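Local coordinates for nicotinate phosphoribosyltransferase (Porphyromonas gingivalis, PDB 2IM5), which probably catalyses the ATP-dependent formation of nicotinate mononucleotide from nicotinate and phosphoribosyl pyrophosphate, a step in NAD+ biosynthesis, at residues F34-R39 with L345-K350; F42-A47 with V97-Q102; Y29-F34 with D106-G111. All blocks are in the same frame, centred on the assembly; numbering follows the deposited sequence.

Contact 1 of 3, residues F34-R39 with L345-K350; sequences FIDRNR and LNIVMK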
loop_
_atom_site.group_PDB
_atom_site.type_symbol
_atom_site.label_atom_id
_atom_site.label_comp_id
_atom_site.label_asym_id
_atom_site.label_seq_id
_atom_site.Cartn_x
_atom_site.Cartn_y
_atom_site.Cartn_z
ATOM N N PHE A 34 8.340 -4.520 -11.464
ATOM C CA PHE A 34 7.982 -5.697 -10.688
ATOM C C PHE A 34 9.275 -6.319 -10.178
ATOM O O PHE A 34 10.266 -6.368 -10.898
ATOM C CB PHE A 34 7.257 -6.699 -11.585
ATOM C CG PHE A 34 7.096 -8.061 -10.973
ATOM C CD1 PHE A 34 6.024 -8.340 -10.131
ATOM C CD2 PHE A 34 8.020 -9.070 -11.239
ATOM C CE1 PHE A 34 5.872 -9.606 -9.563
ATOM C CE2 PHE A 34 7.879 -10.333 -10.676
ATOM C CZ PHE A 34 6.799 -10.601 -9.835
ATOM N N ILE A 35 9.266 -6.787 -8.938
ATOM C CA ILE A 35 10.448 -7.421 -8.375
ATOM C C ILE A 35 10.052 -8.670 -7.588
ATOM O O ILE A 35 9.292 -8.595 -6.620
ATOM C CB ILE A 35 11.211 -6.491 -7.391
ATOM C CG1 ILE A 35 11.516 -5.139 -8.038
ATOM C CG2 ILE A 35 12.503 -7.168 -6.948
ATOM C CD1 ILE A 35 12.444 -5.222 -9.230
ATOM N N ASP A 36 10.547 -9.823 -8.021
ATOM C CA ASP A 36 10.289 -11.059 -7.293
ATOM C C ASP A 36 11.518 -11.218 -6.414
ATOM O O ASP A 36 12.573 -11.647 -6.880
ATOM C CB ASP A 36 10.166 -12.245 -8.236
ATOM C CG ASP A 36 10.186 -13.579 -7.497
ATOM O OD1 ASP A 36 10.011 -13.591 -6.251
ATOM O OD2 ASP A 36 10.371 -14.619 -8.165
ATOM N N ARG A 37 11.376 -10.858 -5.146
ATOM C CA ARG A 37 12.485 -10.910 -4.215
ATOM C C ARG A 37 12.994 -12.303 -3.874
ATOM O O ARG A 37 13.979 -12.449 -3.154
ATOM C CB ARG A 37 12.118 -10.115 -2.960
ATOM C CG ARG A 37 11.820 -8.654 -3.303
ATOM C CD ARG A 37 11.663 -7.749 -2.099
ATOM N NE ARG A 37 10.468 -8.053 -1.319
ATOM C CZ ARG A 37 9.952 -7.238 -0.403
ATOM N NH1 ARG A 37 10.527 -6.068 -0.156
ATOM N NH2 ARG A 37 8.866 -7.594 0.267
ATOM N N ASN A 38 12.337 -13.327 -4.406
ATOM C CA ASN A 38 12.767 -14.696 -4.171
ATOM C C ASN A 38 13.426 -15.236 -5.433
ATOM O O ASN A 38 13.872 -16.382 -5.472
ATOM C CB ASN A 38 11.579 -15.577 -3.782
ATOM C CG ASN A 38 11.245 -15.487 -2.305
ATOM O OD1 ASN A 38 10.248 -16.044 -1.852
ATOM N ND2 ASN A 38 12.084 -14.792 -1.543
ATOM N N ARG A 39 13.488 -14.395 -6.461
ATOM C CA ARG A 39 14.094 -14.763 -7.738
ATOM C C ARG A 39 13.659 -16.132 -8.253
ATOM O O ARG A 39 14.489 -16.934 -8.680
ATOM C CB ARG A 39 15.622 -14.726 -7.631
ATOM C CG ARG A 39 16.205 -13.345 -7.416
ATOM C CD ARG A 39 17.724 -13.374 -7.554
ATOM N NE ARG A 39 18.325 -12.062 -7.323
ATOM C CZ ARG A 39 18.100 -10.986 -8.073
ATOM N NH1 ARG A 39 17.283 -11.057 -9.117
ATOM N NH2 ARG A 39 18.688 -9.833 -7.773
ATOM N N LEU A 345 3.751 -15.270 -2.035
ATOM C CA LEU A 345 4.843 -14.901 -2.927
ATOM C C LEU A 345 5.492 -13.660 -2.345
ATOM O O LEU A 345 4.824 -12.840 -1.707
ATOM C CB LEU A 345 4.321 -14.578 -4.327
ATOM C CG LEU A 345 3.815 -15.736 -5.185
ATOM C CD1 LEU A 345 3.374 -15.205 -6.541
ATOM C CD2 LEU A 345 4.924 -16.759 -5.355
ATOM N N ASN A 346 6.794 -13.517 -2.553
ATOM C CA ASN A 346 7.498 -12.353 -2.042
ATOM C C ASN A 346 7.721 -11.394 -3.204
ATOM O O ASN A 346 8.846 -11.222 -3.680
ATOM C CB ASN A 346 8.829 -12.776 -1.424
ATOM C CG ASN A 346 9.555 -11.622 -0.770
ATOM O OD1 ASN A 346 8.941 -10.624 -0.382
ATOM N ND2 ASN A 346 10.867 -11.754 -0.630
ATOM N N ILE A 347 6.632 -10.772 -3.649
ATOM C CA ILE A 347 6.669 -9.853 -4.778
ATOM C C ILE A 347 6.237 -8.417 -4.486
ATOM O O ILE A 347 5.402 -8.163 -3.616
ATOM C CB ILE A 347 5.775 -10.381 -5.917
ATOM C CG1 ILE A 347 4.367 -10.662 -5.379
ATOM C CG2 ILE A 347 6.382 -11.642 -6.515
ATOM C CD1 ILE A 347 3.388 -11.122 -6.441
ATOM N N VAL A 348 6.809 -7.486 -5.240
ATOM C CA VAL A 348 6.479 -6.072 -5.121
ATOM C C VAL A 348 6.584 -5.439 -6.501
ATOM O O VAL A 348 7.132 -6.036 -7.429
ATOM C CB VAL A 348 7.442 -5.313 -4.159
ATOM C CG1 VAL A 348 7.296 -5.838 -2.749
ATOM C CG2 VAL A 348 8.894 -5.452 -4.629
ATOM N N MET A 349 6.026 -4.242 -6.640
ATOM C CA MET A 349 6.096 -3.500 -7.894
ATOM C C MET A 349 6.238 -2.055 -7.437
ATOM O O MET A 349 5.261 -1.428 -7.017
ATOM C CB MET A 349 4.826 -3.702 -8.734
ATOM C CG MET A 349 5.020 -3.324 -10.198
ATOM S SD MET A 349 3.714 -3.862 -11.305
ATOM C CE MET A 349 4.346 -3.215 -12.858
ATOM N N LYS A 350 7.465 -1.543 -7.498
ATOM C CA LYS A 350 7.749 -0.196 -7.030
ATOM C C LYS A 350 8.066 0.856 -8.078
ATOM O O LYS A 350 8.527 0.542 -9.179
ATOM C CB LYS A 350 8.909 -0.245 -6.035
ATOM C CG LYS A 350 8.702 -1.206 -4.876
ATOM C CD LYS A 350 7.421 -0.888 -4.118
ATOM C CE LYS A 350 7.231 -1.819 -2.928
ATOM N NZ LYS A 350 5.899 -1.638 -2.288
#

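Contact 2 of 3, residues F42-A47 with V97-Q102; sequences FTEEFA and VSIDAQ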
loop_
_atom_site.group_PDB
_atom_site.type_symbol
_atom_site.label_atom_id
_atom_site.label_comp_id
_atom_site.label_asym_id
_atom_site.label_seq_id
_atom_site.Cartn_x
_atom_site.Cartn_y
_atom_site.Cartn_z
ATOM N N PHE A 42 10.609 -18.314 -13.894
ATOM C CA PHE A 42 9.315 -18.243 -14.556
ATOM C C PHE A 42 9.463 -18.581 -16.027
ATOM O O PHE A 42 10.495 -18.306 -16.638
ATOM C CB PHE A 42 8.716 -16.841 -14.396
ATOM C CG PHE A 42 8.063 -16.614 -13.066
ATOM C CD1 PHE A 42 6.795 -17.123 -12.808
ATOM C CD2 PHE A 42 8.714 -15.898 -12.071
ATOM C CE1 PHE A 42 6.182 -16.919 -11.577
ATOM C CE2 PHE A 42 8.110 -15.690 -10.835
ATOM C CZ PHE A 42 6.840 -16.203 -10.589
ATOM N N THR A 43 8.422 -19.176 -16.590
ATOM C CA THR A 43 8.434 -19.576 -17.985
ATOM C C THR A 43 7.681 -18.594 -18.857
ATOM O O THR A 43 6.858 -17.817 -18.371
ATOM C CB THR A 43 7.786 -20.949 -18.169
ATOM O OG1 THR A 43 6.405 -20.873 -17.787
ATOM C CG2 THR A 43 8.496 -21.991 -17.315
ATOM N N GLU A 44 7.958 -18.646 -20.154
ATOM C CA GLU A 44 7.312 -17.762 -21.109
ATOM C C GLU A 44 5.812 -17.992 -21.186
ATOM O O GLU A 44 5.062 -17.074 -21.514
ATOM C CB GLU A 44 7.927 -17.933 -22.501
ATOM C CG GLU A 44 8.822 -16.777 -22.928
ATOM C CD GLU A 44 8.077 -15.449 -22.985
ATOM O OE1 GLU A 44 6.966 -15.412 -23.557
ATOM O OE2 GLU A 44 8.605 -14.441 -22.467
ATOM N N GLU A 45 5.362 -19.208 -20.888
ATOM C CA GLU A 45 3.931 -19.462 -20.953
ATOM C C GLU A 45 3.225 -18.773 -19.794
ATOM O O GLU A 45 2.086 -18.336 -19.940
ATOM C CB GLU A 45 3.621 -20.960 -20.964
ATOM C CG GLU A 45 3.624 -21.647 -19.622
ATOM C CD GLU A 45 3.051 -23.058 -19.703
ATOM O OE1 GLU A 45 1.868 -23.206 -20.094
ATOM O OE2 GLU A 45 3.785 -24.015 -19.376
ATOM N N PHE A 46 3.894 -18.673 -18.648
ATOM C CA PHE A 46 3.302 -17.979 -17.507
ATOM C C PHE A 46 3.254 -16.493 -17.869
ATOM O O PHE A 46 2.247 -15.815 -17.652
ATOM C CB PHE A 46 4.144 -18.161 -16.244
ATOM C CG PHE A 46 3.524 -17.553 -15.021
ATOM C CD1 PHE A 46 2.475 -18.194 -14.365
ATOM C CD2 PHE A 46 3.961 -16.319 -14.538
ATOM C CE1 PHE A 46 1.864 -17.616 -13.245
ATOM C CE2 PHE A 46 3.359 -15.732 -13.420
ATOM C CZ PHE A 46 2.305 -16.387 -12.774
ATOM N N ALA A 47 4.349 -15.996 -18.440
ATOM C CA ALA A 47 4.427 -14.596 -18.840
ATOM C C ALA A 47 3.273 -14.287 -19.780
ATOM O O ALA A 47 2.671 -13.217 -19.720
ATOM C CB ALA A 47 5.753 -14.321 -19.533
ATOM N N VAL A 97 5.700 -7.094 -20.337
ATOM C CA VAL A 97 6.001 -8.301 -19.575
ATOM C C VAL A 97 7.021 -9.148 -20.322
ATOM O O VAL A 97 6.951 -9.292 -21.542
ATOM C CB VAL A 97 4.738 -9.155 -19.365
ATOM C CG1 VAL A 97 5.078 -10.397 -18.544
ATOM C CG2 VAL A 97 3.662 -8.330 -18.683
ATOM N N SER A 98 7.974 -9.704 -19.589
ATOM C CA SER A 98 8.981 -10.552 -20.201
ATOM C C SER A 98 9.760 -11.344 -19.164
ATOM O O SER A 98 9.667 -11.090 -17.961
ATOM C CB SER A 98 9.959 -9.709 -21.012
ATOM O OG SER A 98 10.678 -8.835 -20.164
ATOM N N ILE A 99 10.516 -12.322 -19.647
ATOM C CA ILE A 99 11.356 -13.142 -18.789
ATOM C C ILE A 99 12.743 -12.585 -19.063
ATOM O O ILE A 99 13.174 -12.576 -20.206
ATOM C CB ILE A 99 11.315 -14.630 -19.206
ATOM C CG1 ILE A 99 9.866 -15.132 -19.222
ATOM C CG2 ILE A 99 12.162 -15.460 -18.249
ATOM C CD1 ILE A 99 9.169 -15.058 -17.874
ATOM N N ASP A 100 13.433 -12.101 -18.034
ATOM C CA ASP A 100 14.757 -11.522 -18.243
ATOM C C ASP A 100 15.827 -12.553 -18.552
ATOM O O ASP A 100 15.552 -13.754 -18.631
ATOM C CB ASP A 100 15.193 -10.672 -17.038
ATOM C CG ASP A 100 15.318 -11.478 -15.757
ATOM O OD1 ASP A 100 15.665 -12.673 -15.835
ATOM O OD2 ASP A 100 15.087 -10.908 -14.668
ATOM N N ALA A 101 17.054 -12.067 -18.725
ATOM C CA ALA A 101 18.198 -12.915 -19.041
ATOM C C ALA A 101 18.419 -14.005 -18.000
ATOM O O ALA A 101 18.886 -15.094 -18.327
ATOM C CB ALA A 101 19.452 -12.063 -19.174
ATOM N N GLN A 102 18.081 -13.716 -16.748
ATOM C CA GLN A 102 18.259 -14.691 -15.673
ATOM C C GLN A 102 17.070 -15.635 -15.523
ATOM O O GLN A 102 17.034 -16.442 -14.596
ATOM C CB GLN A 102 18.500 -13.980 -14.334
ATOM C CG GLN A 102 19.838 -13.273 -14.207
ATOM C CD GLN A 102 20.049 -12.204 -15.267
ATOM O OE1 GLN A 102 20.466 -12.495 -16.392
ATOM N NE2 GLN A 102 19.752 -10.957 -14.912
HETATM O O HOH W 1 10.313 -12.625 -22.866
#

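Contact 3 of 3, residues Y29-F34 with D106-G111; sequences YGEFRF and DIRAQG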
loop_
_atom_site.group_PDB
_atom_site.type_symbol
_atom_site.label_atom_id
_atom_site.label_comp_id
_atom_site.label_asym_id
_atom_site.label_seq_id
_atom_site.Cartn_x
_atom_site.Cartn_y
_atom_site.Cartn_z
ATOM N N TYR A 29 5.649 11.598 -15.277
ATOM C CA TYR A 29 5.771 10.255 -15.822
ATOM C C TYR A 29 6.445 9.394 -14.770
ATOM O O TYR A 29 7.172 9.886 -13.906
ATOM C CB TYR A 29 6.629 10.249 -17.089
ATOM C CG TYR A 29 5.885 10.657 -18.335
ATOM C CD1 TYR A 29 5.359 9.697 -19.196
ATOM C CD2 TYR A 29 5.685 12.004 -18.642
ATOM C CE1 TYR A 29 4.651 10.067 -20.334
ATOM C CE2 TYR A 29 4.979 12.384 -19.777
ATOM C CZ TYR A 29 4.466 11.411 -20.614
ATOM O OH TYR A 29 3.760 11.780 -21.730
ATOM N N GLY A 30 6.199 8.098 -14.840
ATOM C CA GLY A 30 6.825 7.203 -13.890
ATOM C C GLY A 30 6.963 5.819 -14.478
ATOM O O GLY A 30 6.264 5.473 -15.435
ATOM N N GLU A 31 7.894 5.043 -13.935
ATOM C CA GLU A 31 8.077 3.667 -14.364
ATOM C C GLU A 31 8.066 2.781 -13.130
ATOM O O GLU A 31 8.887 2.956 -12.220
ATOM C CB GLU A 31 9.404 3.435 -15.092
ATOM C CG GLU A 31 9.546 1.953 -15.491
ATOM C CD GLU A 31 10.901 1.592 -16.099
ATOM O OE1 GLU A 31 11.934 1.698 -15.398
ATOM O OE2 GLU A 31 10.922 1.196 -17.283
ATOM N N PHE A 32 7.131 1.838 -13.100
ATOM C CA PHE A 32 7.026 0.898 -12.001
ATOM C C PHE A 32 7.691 -0.403 -12.445
ATOM O O PHE A 32 7.534 -0.831 -13.595
ATOM C CB PHE A 32 5.555 0.642 -11.659
ATOM C CG PHE A 32 4.919 1.738 -10.845
ATOM C CD1 PHE A 32 4.800 1.616 -9.457
ATOM C CD2 PHE A 32 4.464 2.902 -11.454
ATOM C CE1 PHE A 32 4.238 2.640 -8.694
ATOM C CE2 PHE A 32 3.902 3.933 -10.699
ATOM C CZ PHE A 32 3.790 3.799 -9.315
ATOM N N ARG A 33 8.440 -1.021 -11.544
ATOM C CA ARG A 33 9.101 -2.274 -11.868
ATOM C C ARG A 33 8.731 -3.385 -10.901
ATOM O O ARG A 33 8.782 -3.214 -9.687
ATOM C CB ARG A 33 10.621 -2.100 -11.879
ATOM C CG ARG A 33 11.110 -1.210 -13.005
ATOM C CD ARG A 33 12.622 -1.216 -13.097
ATOM N NE ARG A 33 13.089 -0.274 -14.106
ATOM C CZ ARG A 33 14.362 -0.095 -14.432
ATOM N NH1 ARG A 33 15.312 -0.804 -13.832
ATOM N NH2 ARG A 33 14.685 0.807 -15.348
ATOM N N PHE A 34 8.340 -4.520 -11.464
ATOM C CA PHE A 34 7.982 -5.697 -10.688
ATOM C C PHE A 34 9.275 -6.319 -10.178
ATOM O O PHE A 34 10.266 -6.368 -10.898
ATOM C CB PHE A 34 7.257 -6.699 -11.585
ATOM C CG PHE A 34 7.096 -8.061 -10.973
ATOM C CD1 PHE A 34 6.024 -8.340 -10.131
ATOM C CD2 PHE A 34 8.020 -9.070 -11.239
ATOM C CE1 PHE A 34 5.872 -9.606 -9.563
ATOM C CE2 PHE A 34 7.879 -10.333 -10.676
ATOM C CZ PHE A 34 6.799 -10.601 -9.835
ATOM N N ASP A 106 9.887 -10.282 -15.393
ATOM C CA ASP A 106 10.117 -8.838 -15.410
ATOM C C ASP A 106 8.883 -8.117 -15.947
ATOM O O ASP A 106 8.391 -8.442 -17.034
ATOM C CB ASP A 106 11.321 -8.505 -16.297
ATOM C CG ASP A 106 11.661 -7.018 -16.302
ATOM O OD1 ASP A 106 10.854 -6.212 -16.823
ATOM O OD2 ASP A 106 12.742 -6.652 -15.780
ATOM N N ILE A 107 8.384 -7.144 -15.191
ATOM C CA ILE A 107 7.214 -6.387 -15.614
ATOM C C ILE A 107 7.400 -4.899 -15.348
ATOM O O ILE A 107 7.786 -4.489 -14.248
ATOM C CB ILE A 107 5.948 -6.852 -14.883
ATOM C CG1 ILE A 107 5.757 -8.355 -15.078
ATOM C CG2 ILE A 107 4.735 -6.106 -15.427
ATOM C CD1 ILE A 107 4.649 -8.926 -14.253
ATOM N N ARG A 108 7.124 -4.088 -16.359
ATOM C CA ARG A 108 7.270 -2.649 -16.217
ATOM C C ARG A 108 6.077 -1.899 -16.781
ATOM O O ARG A 108 5.628 -2.172 -17.896
ATOM C CB ARG A 108 8.545 -2.180 -16.916
ATOM C CG ARG A 108 9.739 -3.027 -16.535
ATOM C CD ARG A 108 11.050 -2.428 -16.962
ATOM N NE ARG A 108 12.142 -3.287 -16.518
ATOM C CZ ARG A 108 13.425 -2.945 -16.524
ATOM N NH1 ARG A 108 13.796 -1.744 -16.953
ATOM N NH2 ARG A 108 14.338 -3.808 -16.098
ATOM N N ALA A 109 5.561 -0.970 -15.981
ATOM C CA ALA A 109 4.441 -0.130 -16.374
ATOM C C ALA A 109 5.021 1.277 -16.439
ATOM O O ALA A 109 5.486 1.813 -15.433
ATOM C CB ALA A 109 3.333 -0.200 -15.336
ATOM N N GLN A 110 5.018 1.864 -17.627
ATOM C CA GLN A 110 5.565 3.200 -17.797
ATOM C C GLN A 110 4.585 4.093 -18.542
ATOM O O GLN A 110 3.928 3.657 -19.478
ATOM C CB GLN A 110 6.890 3.135 -18.554
ATOM C CG GLN A 110 7.599 4.463 -18.620
ATOM C CD GLN A 110 8.923 4.393 -19.356
ATOM O OE1 GLN A 110 9.825 3.633 -18.979
ATOM N NE2 GLN A 110 9.052 5.194 -20.409
ATOM N N GLY A 111 4.497 5.342 -18.107
ATOM C CA GLY A 111 3.594 6.301 -18.715
ATOM C C GLY A 111 3.293 7.425 -17.729
ATOM O O GLY A 111 4.043 7.646 -16.782
HETATM O O HOH W 2 10.222 -6.166 -13.483
#

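Contact 1 of 3, residues F34-R39 with L345-K350
R37 and N346 lay their side chains across each other at about a right angle, and the guanidinium takes hold of a single amide oxygen. NE and NH2 of R37 both donate to N346 OD1, each at 3.1 Å. The two approaches differ: NH2 lies in the plane of the amide carbonyl, whereas NE sits above it. A bend at chi3 (-68°) places NE beside the amide, and one flat face of the guanidinium is then covered by V348, whose CG1 stands 3.8 Å above its centre. R169 NH2 also reaches this amide oxygen, in a weak hydrogen bond, and donates to I347 O; its like charge lies close to R37.

The backbones behind these side chains are neighbouring antiparallel strands, 29-36 and 347-355, which builds a late strand into the sheet of the N-terminal region. I35 and V348 form the hydrogen-bonded pair, with I35 N to V348 O at 2.7 Å and V348 N to I35 O at 3.0 Å. Their side chains share the face on which I35 CB rests against V348 CG2.

On the other face F34, I347 and M349 are buried beneath helix 120-134. With CG anti to the backbone N (chi1 168°), the F34 side chain crosses that of I347 obliquely, F34 CZ meeting I347 CG2 at 3.5 Å. Past the strand, R37 N donates to N346 O at 2.9 Å as the chain enters a type I turn from D36 to R39. There D36 OD1 accepts from N38 N in an Asx turn, while D36 OD2 accepts from the backbone N of Q40.

Contact 2 of 3, residues F42-A47 with V97-Q102
E44, in the first turn of helix 44-56, passes I99 at the end of strand 95-99 with 6.6 Å between their CA atoms, and no direct hydrogen bond joins the two backbones. The contact thus sets a capped helix N-terminus against an outermost strand of the antiparallel sheet. T43 is the N-cap, its OG1 accepting a weak bond from F46 N.

I99 carries most of the apolar contact. With CG1 beside the backbone N and chi2 at -61°, its CD1 is placed against the start of the helix, where it meets T43 O at 3.6 Å. The same methyl touches F42 CB and A47 CB, both at 3.9 Å, while I99 CG2 lies near F42 O. Beyond CB the F42 side chain leads away from this strand, its ring packing on L105 and Y131. One helical turn further on, A47 CB also faces V97 CG1, at 4.1 Å, and V97 continues the apolar strip toward V50 and I54 of the same helix.

E44 borders the strip on its exposed side. Its side chain runs past that of I99 in the opposite direction, bringing OE2 to 3.5 Å from I99 CG1. The other carboxylate oxygen, OE1, forms a salt bridge with R51. A water links helix and strand here, donating to E44 OE2 and accepting from I99 N at 3.2 Å.

Contact 3 of 3, residues Y29-F34 with D106-G111
Strands 29-36 and 105-110 lie next to each other in the antiparallel sheet of the N-terminal region, and E31, R33, R108 and Q110 line one face of this pairing. The register is fixed by F32 with A109, where F32 N donates to A109 O at 2.9 Å and A109 N returns a bond to F32 O. G30 and G111 repeat the pattern at the far end. There the chain turns a corner at G111, whose backbone angles call for glycine, and CD1 of Y29 approaches its carbonyl group.

Near F34 the exchange is altered. F34 N donates to I107 O at 2.8 Å, but a water takes the return path, accepting from I107 N and donating to F34 O. Beside it F34 CB packs on I107 CB at 3.6 Å, and I107 CD1 lies over one face of the F34 ring, toward its rim.

On the polar face the guanidinium groups of R33 and R108 stack, their centres 3.7 Å apart and planes at 25°. Both chains run extended from CG to NE (chi3 -175° in R33, 178° in R108), setting R33 NE over the R108 group. R108 NH1 stands over the centre of the R33 group, bringing it to 3.1 Å from R33 NH2. Each arginine is paired with a carboxylate of its own strand. E31 OE1 receives both NE (2.6 Å) and NH2 of R33, the first from above the carboxylate plane and the second on its syn lone pair. R108 meets D106 side-on, NE to OD1 and NH2 to OD2, both syn.

W352 of the adjoining strand adds a cation-pi contact to R33. The two flanking carboxylates, with E31 OE2 also lying 4.1 Å from R108 NH1, would be expected to offset the repulsion between the stacked cations and thereby make so close a pairing tolerable.

Overall arrangement
Contacts 1 and 3 lie along opposite edges of strand 29-36 and share F34, so this strand is bonded to a late strand on one edge and to 105-110 on the other; K350 O and R33 N lie within probable hydrogen-bonding distance where the two meet. Contact 2 is further from the chain centre, at the sheet's margin, and joins the same sheet through S98 and D106. Both strand pairings have a buried apolar face, partly covered by helix 120-134, and a more exposed face where arginines gather: R37 meets a neutral amide, whereas R33 and R108 have carboxylates. Contact 2, the smallest in buried area, relies instead on aliphatic contacts and one bridging water.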